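Local coordinates for cellulosomal scaffoldin adaptor protein B (Acetivibrio cellulolyticus, PDB 4WI0), which belongs to a cellulosome scaffold and, through this cohesin domain, probably binds dockerin modules of partner proteins, at residues 3-8 against 128-133; 17-22 against 117-122. All coordinates share one frame; numbering follows the deposited sequence.

Both contacts lie within the cohesin domain and involve the sheet in which strands 4-9 and 19-27 are neighbours. Interaction 1 is core: five buried residues meet between two sheets, with no hydrogen bond across. Interaction 2 lies within one sheet, further from the centre of the chain, and is partly buried. There four backbone hydrogen bonds join segments 17-22 and 117-122, with side chains adding packing on both faces. The two contacts are about 18 Å apart between centres, yet they touch. Met7 SD packs on Ala22 CB at 3.8 Å, and Val128 CG1 approaches Phe118 CE2 at 4.2 Å. Along the chain, 17-22 and 117-122 fall inside the loop closed by interaction 1.

Interaction 1: residues 3-8 against 128-133; sequences SYITMN and VVFEHS
Phe130 carries most of this contact, with its ring directed at the strand of Ile5, Thr6 and Met7. The backbone of that strand meets the ring at its edge. Thr6 C lies there in the ring plane, 3.9 Å from Phe130 CE2. Met7 N is at the same edge, near the plane. Phe130 CG is anti to its own carbonyl carbon (chi1 -63°), which sends the ring across to this backbone.

Two apolar side chains meet the ring at CZ. Met7 CB is 4.1 Å from Phe130 CZ. Ile5 CG1 approaches Phe130 CZ obliquely at 4.4 Å. Beyond the ring, Met7 reaches Val128, and the two side chains cross at about a right angle. Met7 is extended as far as SD, which puts Met7 SD 3.8 Å from Val128 CG1. The bend at chi3 (-69°) turns Met7 CE back to the same methyl, 3.9 Å from Val128 CG1. Ile39 of strand 32-40 touches both Met7 and Val128.

Thr6 OG1 and Phe130 N hydrogen-bond outside the pair, to Ile160 O and Gln161 OE1 respectively.

The touching parts run nearly antiparallel, 163° apart, but Thr6 CA and Phe130 CA are 8.6 Å from each other. Side chains bridge this separation between two sheets, the Phe130 ring reaching the backbone of the other strand, as in the hydrophobic core of the cohesin beta-sandwich.

Interaction 2: residues 17-22 against 117-122; sequences GQIIKA and GFKALQ
Ile20 and Phe118 exchange two backbone hydrogen bonds and form an antiparallel hydrogen-bonded pair. Ile20 N donates to Phe118 O at 2.8 Å, and Phe118 N donates to Ile20 O at 2.8 Å. The first bond is nearly straight (171° at the hydrogen), although its donor is tilted from the carbonyl plane. Toward the loop end, Ala120 N donates to Gln18 O at 3.1 Å. Beyond the strand, Gly17 N donates to Ala120 O at 2.9 Å. Weaker CA-H...O contacts fill in between, including Lys119 CA to Gln18 O.

Lys119 and Ile19 share one face of the sheet. With CG anti to the backbone N (chi1 -171°), the Lys119 chain runs over Gly17, and Lys119 CG comes 3.5 Å from Gly17 O. Further out, Lys119 CE packs on Ile19 CG1 at 4.0 Å. Phe118 and Ile20 occupy the other face, where Ala22 CB meets Phe118 CE2 obliquely at 3.9 Å. The Phe118 ring also meets that of Tyr41, their planes about 55° apart.

The segments are thus joined by main-chain bonds, and Gly17 makes its bond at backbone angles a CB would not tolerate. Phe118 and Ile20 turn to the buried face; Ile19 and the Lys119 methylenes share the partly exposed one.

Interaction 1: residues 3-8 against 128-133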
loop_
_atom_site.group_PDB
_atom_site.type_symbol
_atom_site.label_atom_id
_atom_site.label_comp_id
_atom_site.label_asym_id
_atom_site.label_seq_id
_atom_site.Cartn_x
_atom_site.Cartn_y
_atom_site.Cartn_z
ATOM N N SER A 3 0.368 -18.686 12.613
ATOM C CA SER A 3 0.815 -17.586 11.776
ATOM C C SER A 3 0.934 -16.337 12.641
ATOM O O SER A 3 -0.002 -15.999 13.371
ATOM C CB SER A 3 -0.187 -17.328 10.644
ATOM O OG SER A 3 -0.092 -18.314 9.636
ATOM N N TYR A 4 2.070 -15.645 12.581
ATOM C CA TYR A 4 2.235 -14.447 13.407
ATOM C C TYR A 4 3.288 -13.469 12.898
ATOM O O TYR A 4 4.109 -13.798 12.030
ATOM C CB TYR A 4 2.549 -14.830 14.868
ATOM C CG TYR A 4 3.819 -15.635 15.045
ATOM C CD1 TYR A 4 5.071 -15.032 14.966
ATOM C CD2 TYR A 4 3.768 -17.002 15.284
ATOM C CE1 TYR A 4 6.234 -15.771 15.111
ATOM C CE2 TYR A 4 4.925 -17.751 15.436
ATOM C CZ TYR A 4 6.153 -17.130 15.350
ATOM O OH TYR A 4 7.294 -17.871 15.505
ATOM N N ILE A 5 3.221 -12.259 13.449
ATOM C CA ILE A 5 4.319 -11.296 13.414
ATOM C C ILE A 5 4.679 -10.958 14.865
ATOM O O ILE A 5 3.800 -10.863 15.740
ATOM C CB ILE A 5 3.986 -10.007 12.622
ATOM C CG1 ILE A 5 5.204 -9.070 12.587
ATOM C CG2 ILE A 5 2.793 -9.272 13.218
ATOM C CD1 ILE A 5 5.156 -8.011 11.505
ATOM N N THR A 6 5.974 -10.792 15.111
ATOM C CA THR A 6 6.472 -10.521 16.446
ATOM C C THR A 6 7.802 -9.780 16.398
ATOM O O THR A 6 8.396 -9.595 15.333
ATOM C CB THR A 6 6.644 -11.836 17.248
ATOM O OG1 THR A 6 6.836 -11.537 18.634
ATOM C CG2 THR A 6 7.818 -12.656 16.744
ATOM N N MET A 7 8.260 -9.378 17.575
ATOM C CA MET A 7 9.566 -8.780 17.735
ATOM C C MET A 7 10.338 -9.606 18.747
ATOM O O MET A 7 9.821 -9.947 19.815
ATOM C CB MET A 7 9.423 -7.334 18.199
ATOM C CG MET A 7 10.733 -6.573 18.330
ATOM S SD MET A 7 10.491 -4.986 19.162
ATOM C CE MET A 7 9.560 -4.107 17.910
ATOM N N ASN A 8 11.580 -9.929 18.407
ATOM C CA ASN A 8 12.458 -10.673 19.303
ATOM C C ASN A 8 13.725 -9.898 19.611
ATOM O O ASN A 8 14.305 -9.289 18.720
ATOM C CB ASN A 8 12.829 -12.004 18.661
ATOM C CG ASN A 8 11.649 -12.944 18.566
ATOM O OD1 ASN A 8 11.250 -13.340 17.481
ATOM N ND2 ASN A 8 11.094 -13.312 19.708
ATOM N N VAL A 128 8.362 -2.181 24.890
ATOM C CA VAL A 128 8.255 -1.871 23.464
ATOM C C VAL A 128 7.049 -2.634 22.907
ATOM O O VAL A 128 6.922 -3.841 23.140
ATOM C CB VAL A 128 9.535 -2.280 22.709
ATOM C CG1 VAL A 128 9.397 -2.035 21.205
ATOM C CG2 VAL A 128 10.742 -1.528 23.260
ATOM N N VAL A 129 6.159 -1.938 22.195
ATOM C CA VAL A 129 5.024 -2.597 21.537
ATOM C C VAL A 129 4.761 -2.115 20.113
ATOM O O VAL A 129 5.032 -0.966 19.768
ATOM C CB VAL A 129 3.701 -2.440 22.329
ATOM C CG1 VAL A 129 3.779 -3.182 23.648
ATOM C CG2 VAL A 129 3.334 -0.972 22.546
ATOM N N PHE A 130 4.210 -3.013 19.303
ATOM C CA PHE A 130 3.471 -2.624 18.108
ATOM C C PHE A 130 2.232 -1.848 18.539
ATOM O O PHE A 130 1.503 -2.299 19.428
ATOM C CB PHE A 130 3.043 -3.857 17.315
ATOM C CG PHE A 130 4.192 -4.684 16.792
ATOM C CD1 PHE A 130 4.917 -4.262 15.694
ATOM C CD2 PHE A 130 4.537 -5.887 17.400
ATOM C CE1 PHE A 130 5.976 -5.022 15.200
ATOM C CE2 PHE A 130 5.584 -6.658 16.918
ATOM C CZ PHE A 130 6.309 -6.224 15.813
ATOM N N GLU A 131 1.975 -0.702 17.910
ATOM C CA GLU A 131 0.898 0.183 18.350
ATOM C C GLU A 131 0.097 0.789 17.207
ATOM O O GLU A 131 0.671 1.276 16.240
ATOM C CB GLU A 131 1.487 1.304 19.214
ATOM C CG GLU A 131 0.535 2.454 19.490
ATOM C CD GLU A 131 1.017 3.345 20.603
ATOM O OE1 GLU A 131 0.840 2.965 21.771
ATOM O OE2 GLU A 131 1.559 4.426 20.304
ATOM N N HIS A 132 -1.230 0.776 17.348
ATOM C CA HIS A 132 -2.147 1.428 16.408
ATOM C C HIS A 132 -1.701 2.847 16.017
ATOM O O HIS A 132 -1.235 3.618 16.852
ATOM C CB HIS A 132 -3.574 1.487 16.996
ATOM C CG HIS A 132 -4.550 2.252 16.147
ATOM N ND1 HIS A 132 -5.164 1.707 15.039
ATOM C CD2 HIS A 132 -5.011 3.523 16.243
ATOM C CE1 HIS A 132 -5.960 2.607 14.489
ATOM N NE2 HIS A 132 -5.888 3.718 15.202
ATOM N N SER A 133 -1.842 3.166 14.733
ATOM C CA SER A 133 -1.629 4.511 14.232
ATOM C C SER A 133 -2.785 4.904 13.317
ATOM O O SER A 133 -3.261 4.089 12.528
ATOM C CB SER A 133 -0.310 4.588 13.463
ATOM O OG SER A 133 -0.191 5.823 12.784
#

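Interaction 2: residues 17-22 against 117-122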
loop_
_atom_site.group_PDB
_atom_site.type_symbol
_atom_site.label_atom_id
_atom_site.label_comp_id
_atom_site.label_asym_id
_atom_site.label_seq_id
_atom_site.Cartn_x
_atom_site.Cartn_y
_atom_site.Cartn_z
ATOM N N GLY A 17 24.296 2.467 27.472
ATOM C CA GLY A 17 25.225 2.509 26.345
ATOM C C GLY A 17 25.213 1.256 25.488
ATOM O O GLY A 17 25.635 1.300 24.327
ATOM N N GLN A 18 24.749 0.137 26.048
ATOM C CA GLN A 18 24.682 -1.112 25.299
ATOM C C GLN A 18 23.454 -1.117 24.396
ATOM O O GLN A 18 22.453 -0.454 24.681
ATOM C CB GLN A 18 24.650 -2.326 26.225
ATOM C CG GLN A 18 25.890 -2.496 27.087
ATOM C CD GLN A 18 25.926 -3.842 27.794
ATOM O OE1 GLN A 18 24.903 -4.339 28.283
ATOM N NE2 GLN A 18 27.110 -4.443 27.855
ATOM N N ILE A 19 23.541 -1.884 23.316
ATOM C CA ILE A 19 22.507 -1.913 22.303
ATOM C C ILE A 19 21.788 -3.258 22.286
ATOM O O ILE A 19 22.419 -4.315 22.253
ATOM C CB ILE A 19 23.112 -1.651 20.912
ATOM C CG1 ILE A 19 23.807 -0.284 20.896
ATOM C CG2 ILE A 19 22.030 -1.702 19.839
ATOM C CD1 ILE A 19 24.737 -0.086 19.725
ATOM N N ILE A 20 20.463 -3.205 22.309
ATOM C CA ILE A 20 19.630 -4.372 22.081
ATOM C C ILE A 20 19.206 -4.385 20.609
ATOM O O ILE A 20 18.674 -3.391 20.109
ATOM C CB ILE A 20 18.368 -4.335 22.962
ATOM C CG1 ILE A 20 18.766 -4.355 24.445
ATOM C CG2 ILE A 20 17.446 -5.503 22.618
ATOM C CD1 ILE A 20 17.608 -4.214 25.411
ATOM N N LYS A 21 19.441 -5.501 19.923
ATOM C CA LYS A 21 18.924 -5.695 18.568
ATOM C C LYS A 21 17.503 -6.257 18.619
ATOM O O LYS A 21 17.279 -7.346 19.146
ATOM C CB LYS A 21 19.843 -6.616 17.760
ATOM C CG LYS A 21 21.272 -6.092 17.633
ATOM C CD LYS A 21 22.048 -6.804 16.538
ATOM C CE LYS A 21 23.532 -6.452 16.572
ATOM N NZ LYS A 21 24.180 -6.671 15.246
ATOM N N ALA A 22 16.553 -5.496 18.082
ATOM C CA ALA A 22 15.149 -5.896 18.010
ATOM C C ALA A 22 14.798 -6.349 16.593
ATOM O O ALA A 22 14.802 -5.537 15.659
ATOM C CB ALA A 22 14.258 -4.740 18.425
ATOM N N GLY A 117 17.829 -1.121 16.252
ATOM C CA GLY A 117 18.596 -1.155 17.497
ATOM C C GLY A 117 17.971 -0.255 18.544
ATOM O O GLY A 117 17.386 0.766 18.206
ATOM N N PHE A 118 18.087 -0.646 19.812
ATOM C CA PHE A 118 17.705 0.201 20.940
ATOM C C PHE A 118 18.860 0.319 21.939
ATOM O O PHE A 118 19.258 -0.673 22.553
ATOM C CB PHE A 118 16.483 -0.383 21.646
ATOM C CG PHE A 118 15.200 -0.218 20.882
ATOM C CD1 PHE A 118 14.687 1.046 20.630
ATOM C CD2 PHE A 118 14.489 -1.328 20.441
ATOM C CE1 PHE A 118 13.500 1.204 19.936
ATOM C CE2 PHE A 118 13.294 -1.175 19.748
ATOM C CZ PHE A 118 12.800 0.093 19.498
ATOM N N LYS A 119 19.393 1.528 22.103
ATOM C CA LYS A 119 20.465 1.771 23.063
ATOM C C LYS A 119 19.867 2.222 24.393
ATOM O O LYS A 119 18.992 3.089 24.426
ATOM C CB LYS A 119 21.429 2.831 22.532
ATOM C CG LYS A 119 22.700 2.991 23.361
ATOM C CD LYS A 119 23.615 4.069 22.800
ATOM C CE LYS A 119 24.177 3.668 21.452
ATOM N NZ LYS A 119 25.302 4.539 20.996
ATOM N N ALA A 120 20.327 1.625 25.490
ATOM C CA ALA A 120 19.813 1.988 26.809
ATOM C C ALA A 120 20.382 3.342 27.220
ATOM O O ALA A 120 21.597 3.510 27.313
ATOM C CB ALA A 120 20.175 0.926 27.835
ATOM N N LEU A 121 19.495 4.307 27.442
ATOM C CA LEU A 121 19.867 5.596 28.017
ATOM C C LEU A 121 19.828 5.498 29.546
ATOM O O LEU A 121 20.647 6.101 30.232
ATOM C CB LEU A 121 18.902 6.682 27.545
ATOM C CG LEU A 121 18.737 6.812 26.033
ATOM C CD1 LEU A 121 17.566 7.721 25.691
ATOM C CD2 LEU A 121 20.028 7.306 25.394
ATOM N N GLN A 122 18.853 4.747 30.058
ATOM C CA GLN A 122 18.762 4.406 31.479
ATOM C C GLN A 122 18.613 2.894 31.634
ATOM O O GLN A 122 18.003 2.238 30.782
ATOM C CB GLN A 122 17.538 5.062 32.109
ATOM C CG GLN A 122 17.472 6.577 32.052
ATOM C CD GLN A 122 16.191 7.093 32.691
ATOM O OE1 GLN A 122 16.030 7.038 33.918
ATOM N NE2 GLN A 122 15.268 7.591 31.866
#